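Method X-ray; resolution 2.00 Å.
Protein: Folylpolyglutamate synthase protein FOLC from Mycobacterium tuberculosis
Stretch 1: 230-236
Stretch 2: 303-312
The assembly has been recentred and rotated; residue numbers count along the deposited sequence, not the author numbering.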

ATOM      1  N   THR A 230      20.137  14.043   2.558  1.00 49.31           N
ATOM      2  CA  THR A 230      19.005  13.129   2.424  1.00 47.66           C
ATOM      3  C   THR A 230      19.556  11.725   2.241  1.00 46.19           C
ATOM      4  O   THR A 230      20.662  11.547   1.708  1.00 46.45           O
ATOM      5  CB  THR A 230      18.110  13.538   1.229  1.00 47.58           C
ATOM      6  OG1 THR A 230      17.504  14.809   1.516  1.00 50.89           O
ATOM      7  CG2 THR A 230      16.969  12.502   0.968  1.00 44.43           C
ATOM      8  N   VAL A 231      18.829  10.724   2.713  1.00 44.93           N
ATOM      9  CA  VAL A 231      19.239   9.345   2.470  1.00 42.91           C
ATOM     10  C   VAL A 231      18.168   8.709   1.619  1.00 42.16           C
ATOM     11  O   VAL A 231      17.010   8.772   2.009  1.00 43.26           O
ATOM     12  CB  VAL A 231      19.317   8.546   3.786  1.00 43.30           C
ATOM     13  CG1 VAL A 231      19.712   7.142   3.510  1.00 41.33           C
ATOM     14  CG2 VAL A 231      20.297   9.165   4.743  1.00 44.18           C
ATOM     15  N   ALA A 232      18.546   8.085   0.500  1.00 39.77           N
ATOM     16  CA  ALA A 232      17.641   7.309  -0.324  1.00 40.03           C
ATOM     17  C   ALA A 232      17.881   5.831   0.002  1.00 39.31           C
ATOM     18  O   ALA A 232      19.015   5.312  -0.098  1.00 38.79           O
ATOM     19  CB  ALA A 232      17.914   7.551  -1.832  1.00 39.84           C
ATOM     20  N   VAL A 233      16.827   5.159   0.413  1.00 38.98           N
ATOM     21  CA  VAL A 233      16.907   3.747   0.764  1.00 39.22           C
ATOM     22  C   VAL A 233      16.115   2.948  -0.274  1.00 38.35           C
ATOM     23  O   VAL A 233      14.921   3.119  -0.408  1.00 40.18           O
ATOM     24  CB  VAL A 233      16.295   3.493   2.158  1.00 39.07           C
ATOM     25  CG1 VAL A 233      16.571   2.059   2.600  1.00 37.80           C
ATOM     26  CG2 VAL A 233      16.920   4.471   3.165  1.00 40.34           C
ATOM     27  N   ILE A 234      16.784   2.071  -0.998  1.00 38.70           N
ATOM     28  CA  ILE A 234      16.188   1.546  -2.189  1.00 38.53           C
ATOM     29  C   ILE A 234      16.041   0.029  -2.134  1.00 38.82           C
ATOM     30  O   ILE A 234      17.013  -0.697  -1.847  1.00 39.08           O
ATOM     31  CB  ILE A 234      17.081   1.931  -3.384  1.00 37.63           C
ATOM     32  CG1 ILE A 234      17.147   3.455  -3.479  1.00 37.35           C
ATOM     33  CG2 ILE A 234      16.430   1.457  -4.659  1.00 36.05           C
ATOM     34  CD1 ILE A 234      18.171   3.969  -4.564  1.00 39.51           C
ATOM     35  N   GLY A 235      14.833  -0.461  -2.400  1.00 38.43           N
ATOM     36  CA  GLY A 235      14.604  -1.898  -2.437  1.00 39.64           C
ATOM     37  C   GLY A 235      15.154  -2.502  -3.740  1.00 40.42           C
ATOM     38  O   GLY A 235      15.824  -1.819  -4.531  1.00 40.94           O
ATOM     39  N   ARG A 236      14.829  -3.770  -3.993  1.00 41.93           N
ATOM     40  CA  ARG A 236      15.303  -4.485  -5.202  1.00 44.80           C
ATOM     41  C   ARG A 236      14.718  -3.865  -6.456  1.00 43.72           C
ATOM     42  O   ARG A 236      13.522  -3.669  -6.502  1.00 42.81           O
ATOM     43  CB  ARG A 236      14.819  -5.945  -5.125  1.00 45.39           C
ATOM     44  CG  ARG A 236      15.832  -6.848  -4.471  1.00 49.86           C
ATOM     45  CD  ARG A 236      15.299  -8.247  -4.079  1.00 55.17           C
ATOM     46  NE  ARG A 236      16.410  -8.991  -3.456  1.00 59.82           N
ATOM     47  CZ  ARG A 236      16.517 -10.324  -3.376  1.00 59.23           C
ATOM     48  NH1 ARG A 236      15.552 -11.101  -3.863  1.00 58.97           N
ATOM     49  NH2 ARG A 236      17.583 -10.876  -2.791  1.00 56.45           N
ATOM     50  N   VAL A 303      13.072  -5.700   5.483  1.00 38.11           N
ATOM     51  CA  VAL A 303      14.441  -5.212   5.628  1.00 38.02           C
ATOM     52  C   VAL A 303      14.534  -3.791   5.045  1.00 38.08           C
ATOM     53  O   VAL A 303      15.333  -2.978   5.488  1.00 37.86           O
ATOM     54  CB  VAL A 303      15.462  -6.128   4.893  1.00 37.75           C
ATOM     55  CG1 VAL A 303      15.308  -6.007   3.372  1.00 35.45           C
ATOM     56  CG2 VAL A 303      16.881  -5.806   5.338  1.00 37.33           C
ATOM     57  N   LEU A 304      13.693  -3.476   4.063  1.00 38.06           N
ATOM     58  CA  LEU A 304      13.686  -2.120   3.543  1.00 38.62           C
ATOM     59  C   LEU A 304      13.219  -1.118   4.619  1.00 37.28           C
ATOM     60  O   LEU A 304      13.776  -0.025   4.745  1.00 37.59           O
ATOM     61  CB  LEU A 304      12.725  -2.055   2.331  1.00 38.68           C
ATOM     62  CG  LEU A 304      12.695  -0.715   1.610  1.00 41.70           C
ATOM     63  CD1 LEU A 304      14.121  -0.355   1.102  1.00 40.72           C
ATOM     64  CD2 LEU A 304      11.721  -0.862   0.350  1.00 43.46           C
ATOM     65  N   ALA A 305      12.144  -1.481   5.350  1.00 37.66           N
ATOM     66  CA  ALA A 305      11.624  -0.664   6.454  1.00 38.20           C
ATOM     67  C   ALA A 305      12.686  -0.512   7.562  1.00 39.38           C
ATOM     68  O   ALA A 305      12.876   0.583   8.163  1.00 39.84           O
ATOM     69  CB  ALA A 305      10.367  -1.303   7.023  1.00 39.20           C
ATOM     70  N   LEU A 306      13.368  -1.613   7.882  1.00 38.28           N
ATOM     71  CA  LEU A 306      14.417  -1.558   8.895  1.00 37.86           C
ATOM     72  C   LEU A 306      15.528  -0.564   8.477  1.00 38.85           C
ATOM     73  O   LEU A 306      15.868   0.352   9.235  1.00 40.72           O
ATOM     74  CB  LEU A 306      14.976  -2.949   9.148  1.00 37.27           C
ATOM     75  CG  LEU A 306      16.294  -3.040   9.965  1.00 41.14           C
ATOM     76  CD1 LEU A 306      15.932  -2.616  11.395  1.00 36.28           C
ATOM     77  CD2 LEU A 306      16.865  -4.488   9.966  1.00 39.70           C
ATOM     78  N   ALA A 307      16.084  -0.722   7.287  1.00 38.88           N
ATOM     79  CA  ALA A 307      17.136   0.171   6.802  1.00 38.75           C
ATOM     80  C   ALA A 307      16.649   1.632   6.814  1.00 39.75           C
ATOM     81  O   ALA A 307      17.380   2.534   7.247  1.00 41.58           O
ATOM     82  CB  ALA A 307      17.582  -0.259   5.385  1.00 37.20           C
ATOM     83  N   SER A 308      15.388   1.876   6.472  1.00 39.06           N
ATOM     84  CA  SER A 308      14.848   3.243   6.488  1.00 39.40           C
ATOM     85  C   SER A 308      14.810   3.834   7.914  1.00 39.65           C
ATOM     86  O   SER A 308      15.088   5.018   8.125  1.00 39.42           O
ATOM     87  CB  SER A 308      13.418   3.256   5.917  1.00 40.32           C
ATOM     88  OG  SER A 308      13.431   2.759   4.585  1.00 44.87           O
ATOM     89  N   VAL A 309      14.421   3.012   8.880  1.00 39.64           N
ATOM     90  CA  VAL A 309      14.317   3.479  10.269  1.00 39.48           C
ATOM     91  C   VAL A 309      15.740   3.670  10.841  1.00 40.59           C
ATOM     92  O   VAL A 309      16.001   4.650  11.572  1.00 40.58           O
ATOM     93  CB  VAL A 309      13.483   2.546  11.117  1.00 40.14           C
ATOM     94  CG1 VAL A 309      13.638   2.920  12.595  1.00 39.38           C
ATOM     95  CG2 VAL A 309      12.012   2.683  10.684  1.00 37.01           C
ATOM     96  N   GLU A 310      16.660   2.774  10.455  1.00 40.38           N
ATOM     97  CA  GLU A 310      18.077   2.890  10.837  1.00 40.26           C
ATOM     98  C   GLU A 310      18.618   4.195  10.293  1.00 41.09           C
ATOM     99  O   GLU A 310      19.288   4.953  11.030  1.00 41.67           O
ATOM    100  CB  GLU A 310      18.886   1.728  10.275  1.00 39.52           C
ATOM    101  CG  GLU A 310      18.676   0.446  11.060  1.00 40.31           C
ATOM    102  CD  GLU A 310      19.528  -0.651  10.498  1.00 42.83           C
ATOM    103  OE1 GLU A 310      19.374  -0.942   9.292  1.00 39.78           O
ATOM    104  OE2 GLU A 310      20.442  -1.142  11.207  1.00 43.27           O
ATOM    105  N   ALA A 311      18.354   4.459   9.018  1.00 40.61           N
ATOM    106  CA  ALA A 311      18.846   5.686   8.357  1.00 42.19           C
ATOM    107  C   ALA A 311      18.302   6.921   9.068  1.00 43.41           C
ATOM    108  O   ALA A 311      19.062   7.840   9.389  1.00 44.36           O
ATOM    109  CB  ALA A 311      18.413   5.737   6.914  1.00 42.24           C
ATOM    110  N   PHE A 312      17.001   6.920   9.350  1.00 41.40           N
ATOM    111  CA  PHE A 312      16.352   8.016  10.043  1.00 42.16           C
ATOM    112  C   PHE A 312      17.023   8.340  11.376  1.00 43.84           C
ATOM    113  O   PHE A 312      17.220   9.500  11.701  1.00 42.57           O
ATOM    114  CB  PHE A 312      14.870   7.708  10.291  1.00 41.98           C
ATOM    115  CG  PHE A 312      14.159   8.814  10.964  1.00 43.08           C
ATOM    116  CD1 PHE A 312      13.715   9.924  10.245  1.00 42.26           C
ATOM    117  CD2 PHE A 312      13.972   8.786  12.322  1.00 44.69           C
ATOM    118  CE1 PHE A 312      13.073  10.983  10.907  1.00 47.34           C
ATOM    119  CE2 PHE A 312      13.320   9.828  12.987  1.00 45.26           C
ATOM    120  CZ  PHE A 312      12.878  10.933  12.286  1.00 46.16           C
TER

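A helix packed on a β-strand shows how branched side chains on one element can fill the shallow places left by small residues on the other, and this pair from a folylpolyglutamate synthase is a compact example. Strand 231-234 and helix 303-312 run nearly antiparallel, at 168°, with their axes 8.5 Å apart at closest approach. No hydrogen bond joins them; the contact rests on apolar packing and buries 269 Å² in all.

Alternation along the strand decides which residues take part. Val231 and Val233 direct their CA-to-CB bonds toward the helix, while those of Ala232 and Ile234 point away. On the helix, Ala307 and Ala311, one turn apart, point toward the strand. Each offers a single methyl, so the helix surface is low here and the valines can come close.

Val233 is the principal bump, with more of its surface covered than any other residue in the contact. In the t rotamer it carries both methyls into the helix surface. Val233 CG1 enters a hollow bounded by three residues: it lies 3.8 Å from Leu304 CD1, 3.8 Å from Ala307 CB and 3.8 Å from Ser308 OG. Such nearly equal distances mean that the methyl sits snugly among its neighbours rather than leaning on one of them. The other methyl, Val233 CG2, lies 4.2 Å from Ala311 CB. That alanine methyl is shared, because Val231 CG1 approaches Ala311 CB at 3.9 Å. The β-carbon of Ala311 is thus a small knob touched by both valines, at a more open part of the contact where Val231 and Ala311 remain partly exposed.

Ser308 might seem an odd lining for an apolar hollow. Its hydroxyl, however, is spent within the helix: in the m rotamer, Ser308 OG donates a hydrogen bond to Leu304 O at 2.8 Å. The polar group is therefore satisfied while its oxygen forms part of the wall against the valine, and the side chain stays compact.

At the other end, the bump comes from the helix. The CA-to-CB bond of Leu304 points sideways, but its t, p conformation brings the end of the side chain nearer the strand. Leu304 CD1 reaches the backbone where the strand gives way to loop, 3.8 Å from Ile234 C and 3.6 Å from Gly235 N. Gly235 suits this place because it has no side chain: a β-carbon in ideal position would lie only 3.3 Å from Leu304 CD2, a tight approach. The leucine thus fills the space beside bare backbone, as Val233 fills the hollow in the helix.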